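Local coordinates for ABC transporter periplasmic peptide-binding protein (Pseudoalteromonas, PDB 4QFL), which binds dipeptides in the periplasm, here Ala-Phe, probably to hand them to an ABC transporter for uptake, at residues 56-64 with 207-215; 374-385 with 425-434. All coordinates share one frame; numbering follows the deposited sequence.

Interaction 1 of 2, residues 56-64 with 207-215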
loop_
_atom_site.group_PDB
_atom_site.type_symbol
_atom_site.label_atom_id
_atom_site.label_comp_id
_atom_site.label_asym_id
_atom_site.label_seq_id
_atom_site.Cartn_x
_atom_site.Cartn_y
_atom_site.Cartn_z
ATOM N N ILE A 56 -11.162 1.999 4.899
ATOM C CA ILE A 56 -11.847 3.236 4.526
ATOM C C ILE A 56 -12.058 3.521 3.033
ATOM O O ILE A 56 -13.050 4.133 2.658
ATOM C CB ILE A 56 -11.147 4.473 5.159
ATOM C CG1 ILE A 56 -9.754 4.664 4.560
ATOM C CG2 ILE A 56 -11.071 4.332 6.670
ATOM C CD1 ILE A 56 -9.009 5.880 5.106
ATOM N N ALA A 57 -11.138 3.084 2.184
ATOM C CA ALA A 57 -11.058 3.603 0.818
ATOM C C ALA A 57 -12.233 3.237 -0.086
ATOM O O ALA A 57 -12.946 4.113 -0.575
ATOM C CB ALA A 57 -9.752 3.169 0.182
ATOM N N ASN A 58 -12.437 1.940 -0.307
ATOM C CA ASN A 58 -13.499 1.484 -1.191
ATOM C C ASN A 58 -14.861 1.557 -0.542
ATOM O O ASN A 58 -15.873 1.445 -1.228
ATOM C CB ASN A 58 -13.252 0.048 -1.667
ATOM C CG ASN A 58 -12.091 -0.056 -2.609
ATOM O OD1 ASN A 58 -11.136 -0.796 -2.362
ATOM N ND2 ASN A 58 -12.157 0.686 -3.694
ATOM N N GLN A 59 -14.892 1.733 0.774
ATOM C CA GLN A 59 -16.155 1.733 1.498
ATOM C C GLN A 59 -16.795 3.117 1.588
ATOM O O GLN A 59 -17.985 3.269 1.351
ATOM C CB GLN A 59 -15.979 1.125 2.887
ATOM C CG GLN A 59 -15.871 -0.400 2.897
ATOM C CD GLN A 59 -14.681 -0.921 2.120
ATOM O OE1 GLN A 59 -13.529 -0.678 2.486
ATOM N NE2 GLN A 59 -14.952 -1.643 1.043
ATOM N N LEU A 60 -16.007 4.130 1.925
ATOM C CA LEU A 60 -16.560 5.463 2.131
ATOM C C LEU A 60 -16.470 6.345 0.911
ATOM O O LEU A 60 -17.152 7.362 0.841
ATOM C CB LEU A 60 -15.846 6.163 3.283
ATOM C CG LEU A 60 -15.990 5.556 4.666
ATOM C CD1 LEU A 60 -15.002 6.215 5.589
ATOM C CD2 LEU A 60 -17.406 5.750 5.168
ATOM N N TYR A 61 -15.614 5.978 -0.037
ATOM C CA TYR A 61 -15.250 6.886 -1.127
ATOM C C TYR A 61 -15.344 6.279 -2.529
ATOM O O TYR A 61 -15.508 5.074 -2.680
ATOM C CB TYR A 61 -13.813 7.381 -0.933
ATOM C CG TYR A 61 -13.562 8.158 0.331
ATOM C CD1 TYR A 61 -14.003 9.470 0.462
ATOM C CD2 TYR A 61 -12.854 7.589 1.394
ATOM C CE1 TYR A 61 -13.759 10.199 1.631
ATOM C CE2 TYR A 61 -12.606 8.309 2.565
ATOM C CZ TYR A 61 -13.060 9.613 2.673
ATOM O OH TYR A 61 -12.825 10.322 3.828
ATOM N N ASP A 62 -15.229 7.134 -3.545
ATOM C CA ASP A 62 -14.970 6.698 -4.913
ATOM C C ASP A 62 -13.825 7.515 -5.480
ATOM O O ASP A 62 -13.585 8.633 -5.040
ATOM C CB ASP A 62 -16.186 6.908 -5.818
ATOM C CG ASP A 62 -17.417 6.154 -5.350
ATOM O OD1 ASP A 62 -17.479 4.928 -5.561
ATOM O OD2 ASP A 62 -18.338 6.801 -4.810
ATOM N N ARG A 63 -13.140 6.955 -6.471
ATOM C CA ARG A 63 -12.101 7.660 -7.207
ATOM C C ARG A 63 -12.695 8.172 -8.501
ATOM O O ARG A 63 -13.855 7.909 -8.810
ATOM C CB ARG A 63 -10.943 6.720 -7.539
ATOM C CG ARG A 63 -10.216 6.155 -6.323
ATOM C CD ARG A 63 -9.534 4.817 -6.664
ATOM N NE ARG A 63 -10.526 3.769 -6.881
ATOM C CZ ARG A 63 -10.245 2.513 -7.210
ATOM N NH1 ARG A 63 -8.983 2.129 -7.362
ATOM N NH2 ARG A 63 -11.229 1.639 -7.386
ATOM N N LEU A 64 -11.889 8.906 -9.255
ATOM C CA LEU A 64 -12.253 9.314 -10.598
ATOM C C LEU A 64 -12.326 8.100 -11.521
ATOM O O LEU A 64 -13.247 7.950 -12.318
ATOM C CB LEU A 64 -11.207 10.296 -11.133
ATOM C CG LEU A 64 -11.192 11.641 -10.411
ATOM C CD1 LEU A 64 -10.042 12.501 -10.910
ATOM C CD2 LEU A 64 -12.526 12.333 -10.614
ATOM N N PRO A 207 -15.381 11.573 8.229
ATOM C CA PRO A 207 -15.289 11.676 6.782
ATOM C C PRO A 207 -16.632 11.885 6.104
ATOM O O PRO A 207 -17.687 11.469 6.614
ATOM C CB PRO A 207 -14.716 10.318 6.388
ATOM C CG PRO A 207 -15.233 9.395 7.419
ATOM C CD PRO A 207 -15.316 10.175 8.695
ATOM N N VAL A 208 -16.573 12.533 4.944
ATOM C CA VAL A 208 -17.698 12.589 4.033
ATOM C C VAL A 208 -17.222 12.177 2.659
ATOM O O VAL A 208 -16.335 12.803 2.094
ATOM C CB VAL A 208 -18.296 14.004 3.951
ATOM C CG1 VAL A 208 -19.364 14.060 2.873
ATOM C CG2 VAL A 208 -18.878 14.407 5.305
ATOM N N GLY A 209 -17.811 11.116 2.121
ATOM C CA GLY A 209 -17.437 10.624 0.813
ATOM C C GLY A 209 -18.642 10.470 -0.074
ATOM O O GLY A 209 -19.711 10.988 0.223
ATOM N N THR A 210 -18.470 9.754 -1.175
ATOM C CA THR A 210 -19.583 9.473 -2.072
ATOM C C THR A 210 -19.783 7.972 -2.184
ATOM O O THR A 210 -20.575 7.505 -3.015
ATOM C CB THR A 210 -19.334 10.038 -3.481
ATOM O OG1 THR A 210 -18.094 9.531 -3.996
ATOM C CG2 THR A 210 -19.274 11.549 -3.437
ATOM N N GLY A 211 -19.064 7.236 -1.333
ATOM C CA GLY A 211 -18.968 5.790 -1.399
ATOM C C GLY A 211 -20.184 5.056 -0.885
ATOM O O GLY A 211 -21.116 5.674 -0.366
ATOM N N PRO A 212 -20.175 3.721 -1.017
ATOM C CA PRO A 212 -21.306 2.834 -0.682
ATOM C C PRO A 212 -21.687 2.794 0.799
ATOM O O PRO A 212 -22.800 2.385 1.109
ATOM C CB PRO A 212 -20.819 1.452 -1.136
ATOM C CG PRO A 212 -19.339 1.548 -1.145
ATOM C CD PRO A 212 -19.033 2.969 -1.560
ATOM N N TYR A 213 -20.781 3.187 1.691
ATOM C CA TYR A 213 -21.081 3.204 3.119
ATOM C C TYR A 213 -20.723 4.540 3.729
ATOM O O TYR A 213 -19.896 5.274 3.203
ATOM C CB TYR A 213 -20.357 2.073 3.842
ATOM C CG TYR A 213 -20.598 0.728 3.207
ATOM C CD1 TYR A 213 -21.715 -0.038 3.547
ATOM C CD2 TYR A 213 -19.718 0.225 2.257
ATOM C CE1 TYR A 213 -21.945 -1.280 2.962
ATOM C CE2 TYR A 213 -19.940 -1.013 1.663
ATOM C CZ TYR A 213 -21.059 -1.759 2.021
ATOM O OH TYR A 213 -21.278 -2.990 1.437
ATOM N N ILE A 214 -21.356 4.846 4.854
ATOM C CA ILE A 214 -21.229 6.140 5.500
ATOM C C ILE A 214 -20.668 5.942 6.885
ATOM O O ILE A 214 -20.946 4.935 7.533
ATOM C CB ILE A 214 -22.602 6.826 5.626
ATOM C CG1 ILE A 214 -23.279 6.889 4.259
ATOM C CG2 ILE A 214 -22.466 8.210 6.236
ATOM C CD1 ILE A 214 -24.640 7.533 4.292
ATOM N N TYR A 215 -19.878 6.898 7.344
ATOM C CA TYR A 215 -19.308 6.846 8.689
ATOM C C TYR A 215 -20.378 6.971 9.777
ATOM O O TYR A 215 -21.211 7.886 9.743
ATOM C CB TYR A 215 -18.262 7.948 8.852
ATOM C CG TYR A 215 -17.695 8.080 10.242
ATOM C CD1 TYR A 215 -18.378 8.790 11.224
ATOM C CD2 TYR A 215 -16.467 7.518 10.568
ATOM C CE1 TYR A 215 -17.859 8.926 12.495
ATOM C CE2 TYR A 215 -15.939 7.648 11.840
ATOM C CZ TYR A 215 -16.642 8.358 12.796
ATOM O OH TYR A 215 -16.130 8.497 14.061
HETATM O O HOH W 1 -15.803 9.840 -2.449
#
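Gly209 and Gly211 lie flat against the last turn of helix 50-60, where Tyr61 is the first residue to leave the helical conformation. Two carbonyls at this helix end, which have no helical N-H to take, are picked up by the loop and by the first residue of the strand that follows. Gly211 N bonds to Leu60 O at 2.9 Å, arriving above the carbonyl plane, while Tyr213 N meets Gln59 O at 2.8 Å and nearly head-on, with a C=O...N angle of 160°. This is the tight part of the contact. The CA atoms of Tyr61 and Gly211 are 3.9 Å apart. Having no side chain, the glycines press their CA atoms on the helix end, Gly211 CA against Tyr61 N and Gly209 CA against Leu60 O, to which it lends a C-H. Pro212, with no N-H to offer, rests its CD on Gln59 O at 3.1 Å.

Leu60 CG stands anti to its own carbonyl carbon (chi1 -64°), which carries CD1 to Pro207 CG, 3.7 Å away, and CD2 to the backbone of 213-215. Pro207 CB, Val208 O and Gly209 CA approach the Tyr61 ring obliquely, and Tyr61 OH hydrogen-bonds to Phe42 O.

Packing is looser and wetter toward Asp62. Thr210 OG1 donates to the anti lone pair of Asp62 OD2 at 2.9 Å, and a water links the two segments, accepting from Asp62 N and donating to Thr210 OG1. Threonine suits this place because its small hydroxyl can serve both. Tyr232 and Trp233 also bond the carboxylate, which is consistent with a charged aspartate in a buried setting.

Helix 50-60 thus ends against the approach to strand 213-219, with Phe226 of strand 223-228 touching Gln59, Leu60 and Tyr213, and Leu242 of strand 241-246 touching Gln59 and Tyr213.

Interaction 2 of 2, residues 374-385 with 425-434. With ALA (alanine), chain C; PHE (phenylalanine), chain D.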
loop_
_atom_site.group_PDB
_atom_site.type_symbol
_atom_site.label_atom_id
_atom_site.label_comp_id
_atom_site.label_asym_id
_atom_site.label_seq_id
_atom_site.Cartn_x
_atom_site.Cartn_y
_atom_site.Cartn_z
ATOM N N MET A 374 23.507 -6.510 15.089
ATOM C CA MET A 374 22.563 -5.716 14.321
ATOM C C MET A 374 21.142 -6.005 14.762
ATOM O O MET A 374 20.866 -7.043 15.373
ATOM C CB MET A 374 22.692 -6.012 12.830
ATOM C CG MET A 374 22.302 -7.427 12.440
ATOM S SD MET A 374 22.455 -7.682 10.670
ATOM C CE MET A 374 21.300 -6.453 10.049
ATOM N N SER A 375 20.241 -5.080 14.446
ATOM C CA SER A 375 18.824 -5.314 14.639
ATOM C C SER A 375 18.184 -5.730 13.315
ATOM O O SER A 375 18.633 -5.348 12.225
ATOM C CB SER A 375 18.119 -4.089 15.243
ATOM O OG SER A 375 18.218 -2.934 14.411
ATOM N N ILE A 376 17.164 -6.565 13.431
ATOM C CA ILE A 376 16.237 -6.799 12.349
ATOM C C ILE A 376 14.874 -6.445 12.882
ATOM O O ILE A 376 14.389 -7.050 13.831
ATOM C CB ILE A 376 16.217 -8.254 11.905
ATOM C CG1 ILE A 376 17.564 -8.641 11.301
ATOM C CG2 ILE A 376 15.083 -8.488 10.904
ATOM C CD1 ILE A 376 17.600 -10.070 10.792
ATOM N N TRP A 377 14.264 -5.441 12.280
ATOM C CA TRP A 377 12.932 -5.050 12.653
ATOM C C TRP A 377 11.906 -5.938 11.958
ATOM O O TRP A 377 11.989 -6.149 10.751
ATOM C CB TRP A 377 12.736 -3.587 12.299
ATOM C CG TRP A 377 13.423 -2.692 13.273
ATOM C CD1 TRP A 377 14.732 -2.740 13.658
ATOM C CD2 TRP A 377 12.832 -1.606 13.987
ATOM N NE1 TRP A 377 14.993 -1.747 14.577
ATOM C CE2 TRP A 377 13.839 -1.041 14.794
ATOM C CE3 TRP A 377 11.549 -1.054 14.014
ATOM C CZ2 TRP A 377 13.599 0.050 15.618
ATOM C CZ3 TRP A 377 11.314 0.013 14.833
ATOM C CH2 TRP A 377 12.333 0.560 15.626
ATOM N N ALA A 378 10.955 -6.459 12.733
ATOM C CA ALA A 378 9.962 -7.412 12.239
ATOM C C ALA A 378 8.535 -6.914 12.437
ATOM O O ALA A 378 8.160 -6.519 13.541
ATOM C CB ALA A 378 10.135 -8.768 12.918
ATOM N N MET A 379 7.742 -6.956 11.365
ATOM C CA MET A 379 6.329 -6.569 11.404
ATOM C C MET A 379 5.535 -7.430 12.389
ATOM O O MET A 379 5.770 -8.637 12.489
ATOM C CB MET A 379 5.718 -6.665 10.001
ATOM C CG MET A 379 6.482 -5.860 8.978
ATOM S SD MET A 379 5.879 -6.041 7.285
ATOM C CE MET A 379 6.545 -7.652 6.886
ATOM N N PRO A 380 4.585 -6.809 13.114
ATOM C CA PRO A 380 3.790 -7.489 14.142
ATOM C C PRO A 380 2.556 -8.208 13.590
ATOM O O PRO A 380 1.913 -8.976 14.300
ATOM C CB PRO A 380 3.352 -6.333 15.038
ATOM C CG PRO A 380 3.197 -5.199 14.093
ATOM C CD PRO A 380 4.268 -5.370 13.042
ATOM N N VAL A 381 2.227 -7.952 12.331
ATOM C CA VAL A 381 1.016 -8.497 11.728
ATOM C C VAL A 381 1.335 -9.152 10.386
ATOM O O VAL A 381 2.332 -8.823 9.740
ATOM C CB VAL A 381 -0.015 -7.395 11.489
ATOM C CG1 VAL A 381 -0.640 -6.951 12.797
ATOM C CG2 VAL A 381 0.644 -6.225 10.788
ATOM N N SER A 382 0.469 -10.068 9.965
ATOM C CA SER A 382 0.599 -10.739 8.671
ATOM C C SER A 382 0.291 -9.791 7.503
ATOM O O SER A 382 -0.682 -9.036 7.558
ATOM C CB SER A 382 -0.357 -11.937 8.623
ATOM O OG SER A 382 -0.325 -12.556 7.352
ATOM N N ARG A 383 1.127 -9.818 6.463
ATOM C CA ARG A 383 0.880 -9.049 5.239
ATOM C C ARG A 383 0.939 -10.017 4.075
ATOM O O ARG A 383 1.488 -11.115 4.200
ATOM C CB ARG A 383 1.943 -7.961 5.018
ATOM C CG ARG A 383 2.432 -7.250 6.266
ATOM C CD ARG A 383 1.313 -6.521 6.974
ATOM N NE ARG A 383 0.614 -5.576 6.113
ATOM C CZ ARG A 383 -0.713 -5.426 6.081
ATOM N NH1 ARG A 383 -1.503 -6.177 6.843
ATOM N NH2 ARG A 383 -1.257 -4.532 5.268
ATOM N N ILE A 384 0.392 -9.616 2.938
ATOM C CA ILE A 384 0.428 -10.468 1.763
ATOM C C ILE A 384 1.852 -10.901 1.456
ATOM O O ILE A 384 2.103 -12.066 1.156
ATOM C CB ILE A 384 -0.120 -9.741 0.541
ATOM C CG1 ILE A 384 -1.567 -9.329 0.785
ATOM C CG2 ILE A 384 -0.022 -10.631 -0.696
ATOM C CD1 ILE A 384 -2.102 -8.407 -0.280
ATOM N N TYR A 385 2.783 -9.961 1.520
ATOM C CA TYR A 385 4.155 -10.243 1.126
ATOM C C TYR A 385 4.977 -10.938 2.210
ATOM O O TYR A 385 6.096 -11.361 1.963
ATOM C CB TYR A 385 4.842 -8.963 0.666
ATOM C CG TYR A 385 4.657 -7.799 1.607
ATOM C CD1 TYR A 385 5.508 -7.616 2.685
ATOM C CD2 TYR A 385 3.631 -6.888 1.420
ATOM C CE1 TYR A 385 5.349 -6.553 3.547
ATOM C CE2 TYR A 385 3.461 -5.823 2.282
ATOM C CZ TYR A 385 4.326 -5.658 3.341
ATOM O OH TYR A 385 4.170 -4.601 4.202
ATOM N N ARG A 425 14.995 4.438 12.417
ATOM C CA ARG A 425 15.593 4.010 13.683
ATOM C C ARG A 425 16.256 2.625 13.602
ATOM O O ARG A 425 16.969 2.213 14.519
ATOM C CB ARG A 425 14.558 4.043 14.820
ATOM C CG ARG A 425 14.155 5.457 15.271
ATOM C CD ARG A 425 13.761 5.506 16.755
ATOM N NE ARG A 425 12.490 6.197 16.988
ATOM C CZ ARG A 425 11.859 6.231 18.161
ATOM N NH1 ARG A 425 12.372 5.618 19.223
ATOM N NH2 ARG A 425 10.705 6.874 18.271
ATOM N N HIS A 426 16.024 1.919 12.499
ATOM C CA HIS A 426 16.442 0.527 12.363
ATOM C C HIS A 426 17.797 0.366 11.725
ATOM O O HIS A 426 18.271 1.264 11.039
ATOM C CB HIS A 426 15.424 -0.233 11.510
ATOM C CG HIS A 426 15.281 0.303 10.119
ATOM N ND1 HIS A 426 14.703 1.528 9.851
ATOM C CD2 HIS A 426 15.630 -0.216 8.919
ATOM C CE1 HIS A 426 14.705 1.736 8.548
ATOM N NE2 HIS A 426 15.262 0.694 7.958
ATOM N N ASP A 427 18.410 -0.795 11.945
ATOM C CA ASP A 427 19.573 -1.231 11.169
ATOM C C ASP A 427 19.063 -1.859 9.889
ATOM O O ASP A 427 19.555 -1.582 8.799
ATOM C CB ASP A 427 20.362 -2.329 11.895
ATOM C CG ASP A 427 21.198 -1.809 13.034
ATOM O OD1 ASP A 427 21.412 -0.585 13.129
ATOM O OD2 ASP A 427 21.648 -2.653 13.836
ATOM N N SER A 428 18.086 -2.743 10.058
ATOM C CA SER A 428 17.467 -3.461 8.951
ATOM C C SER A 428 16.048 -3.807 9.346
ATOM O O SER A 428 15.714 -3.835 10.529
ATOM C CB SER A 428 18.244 -4.735 8.614
ATOM O OG SER A 428 17.987 -5.758 9.555
ATOM N N VAL A 429 15.213 -4.069 8.347
ATOM C CA VAL A 429 13.805 -4.341 8.585
ATOM C C VAL A 429 13.259 -5.300 7.545
ATOM O O VAL A 429 13.659 -5.274 6.376
ATOM C CB VAL A 429 12.964 -3.051 8.542
ATOM C CG1 VAL A 429 13.196 -2.326 7.231
ATOM C CG2 VAL A 429 11.482 -3.362 8.733
ATOM N N LEU A 430 12.335 -6.137 7.998
ATOM C CA LEU A 430 11.562 -6.992 7.125
ATOM C C LEU A 430 10.288 -6.241 6.803
ATOM O O LEU A 430 9.464 -6.009 7.673
ATOM C CB LEU A 430 11.218 -8.304 7.830
ATOM C CG LEU A 430 12.408 -9.187 8.189
ATOM C CD1 LEU A 430 11.961 -10.373 9.029
ATOM C CD2 LEU A 430 13.140 -9.632 6.935
ATOM N N LEU A 431 10.146 -5.849 5.548
ATOM C CA LEU A 431 8.969 -5.130 5.105
ATOM C C LEU A 431 8.642 -5.561 3.679
ATOM O O LEU A 431 8.997 -6.650 3.257
ATOM C CB LEU A 431 9.209 -3.618 5.160
ATOM C CG LEU A 431 8.284 -2.851 6.106
ATOM C CD1 LEU A 431 8.805 -1.457 6.423
ATOM C CD2 LEU A 431 6.871 -2.799 5.557
ATOM N N GLY A 432 7.968 -4.699 2.935
ATOM C CA GLY A 432 7.653 -5.008 1.558
ATOM C C GLY A 432 6.637 -4.040 1.001
ATOM O O GLY A 432 6.445 -2.956 1.532
ATOM N N TRP A 433 5.986 -4.443 -0.076
ATOM C CA TRP A 433 5.018 -3.585 -0.717
ATOM C C TRP A 433 3.955 -4.434 -1.375
ATOM O O TRP A 433 4.262 -5.384 -2.091
ATOM C CB TRP A 433 5.723 -2.740 -1.767
ATOM C CG TRP A 433 4.909 -1.640 -2.379
ATOM C CD1 TRP A 433 4.495 -1.558 -3.683
ATOM C CD2 TRP A 433 4.435 -0.445 -1.736
ATOM N NE1 TRP A 433 3.794 -0.393 -3.881
ATOM C CE2 TRP A 433 3.741 0.306 -2.704
ATOM C CE3 TRP A 433 4.531 0.062 -0.437
ATOM C CZ2 TRP A 433 3.145 1.533 -2.411
ATOM C CZ3 TRP A 433 3.928 1.289 -0.149
ATOM C CH2 TRP A 433 3.248 2.000 -1.123
ATOM N N ALA A 434 2.701 -4.099 -1.107
ATOM C CA ALA A 434 1.598 -4.641 -1.873
ATOM C C ALA A 434 1.170 -3.622 -2.947
ATOM O O ALA A 434 0.674 -2.541 -2.641
ATOM C CB ALA A 434 0.446 -5.002 -0.955
HETATM N N ALA C . 0.950 -0.205 -1.144
HETATM C CA ALA C . 0.646 -0.018 0.272
HETATM C C ALA C . 1.413 -1.022 1.129
HETATM O O ALA C . 1.713 -2.127 0.680
HETATM C CB ALA C . -0.861 -0.139 0.516
HETATM N N PHE D . 1.741 -0.630 2.359
HETATM C CA PHE D . 2.382 -1.525 3.315
HETATM C C PHE D . 1.387 -2.552 3.804
HETATM O O PHE D . 1.744 -3.695 4.065
HETATM C CB PHE D . 2.892 -0.738 4.518
HETATM C CG PHE D . 4.078 0.114 4.226
HETATM C CD1 PHE D . 5.170 -0.403 3.548
HETATM C CD2 PHE D . 4.108 1.428 4.633
HETATM C CE1 PHE D . 6.268 0.370 3.288
HETATM C CE2 PHE D . 5.203 2.210 4.378
HETATM C CZ PHE D . 6.286 1.685 3.701
HETATM O OXT PHE D . 0.202 -2.251 3.956
HETATM O O HOH W 2 17.720 -0.758 15.882
#
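Two neighbouring parallel strands, 373-378 and 428-434, pair at one end of this contact; at the other, strand 428-434 and the loop after strand 373-378 meet again at the dipeptide. Trp377 N donates to Ser428 O and Leu430 N to Trp377 O, both at 2.8 Å, so both the N-H and the C=O of Trp377 are bonded to the neighbouring strand. Before this pair, side chains take over from the backbone: Asp427 OD2 receives Ser375 N at 2.9 Å, Ser375 OG receives Asp427 N, and Ser428 OG, lying in the carbonyl plane, donates to a lone pair of Ser375 O. Short polar residues suit this end of the pair because their heads reach backbone groups directly; Arg301 holds the other oxygen of Asp427 in a salt bridge.

The indole of Trp377 lies under His426. CB of His426 sits over the five-membered ring, 3.4 Å from its centroid, and the imidazole turns an edge to that ring with the planes 64° apart. His426 NE2 is bound by Pro459 O.

Farther on, Tyr385 lays one ring face over Gly432 CA and Trp433 N, where a glycine lets the ring come close; CB of Arg383 covers the opposite face. Tyr385 chi1 of 48° puts CG between backbone N and carbonyl carbon, and OH reaches the phenylalanine O at 2.6 Å. Arg383, bent at chi2 and chi3, meets the same carboxylate edge-on through NE, 3.0 Å from O, and through NH2 to OXT. Its NH1 is held by Ser382 O and Glu36. Ala434 pairs with the ligand alanine in strand fashion, its N to the alanine O and its O from the alanine N, 2.8 Å each. The alanine N stands over one face of Trp433.

Backbone pairing of the ligand, an arginine on its carboxylate and Asp436 bonded to its alanine recur probably as in related family 5 dipeptide-binding proteins.

Overall arrangement
Both contacts are largely buried, yet they lie on opposite sides of the chain's centre, their centres 30 Å apart and their nearest atoms about 12 Å. They share no helix or strand and follow one another along the chain. Interaction 1 joins a helix end to a loop through glycines, prolines and the last carbonyls of the helix, with one water and a buried carboxylate at its margin, and makes no direct contact with the dipeptide. Interaction 2 joins strand to strand, then becomes part of the pocket, where aromatic faces and an arginine are added beyond the backbone pairing. Arg425 gives interaction 2 an exposed fringe, which interaction 1 lacks among its touching residues.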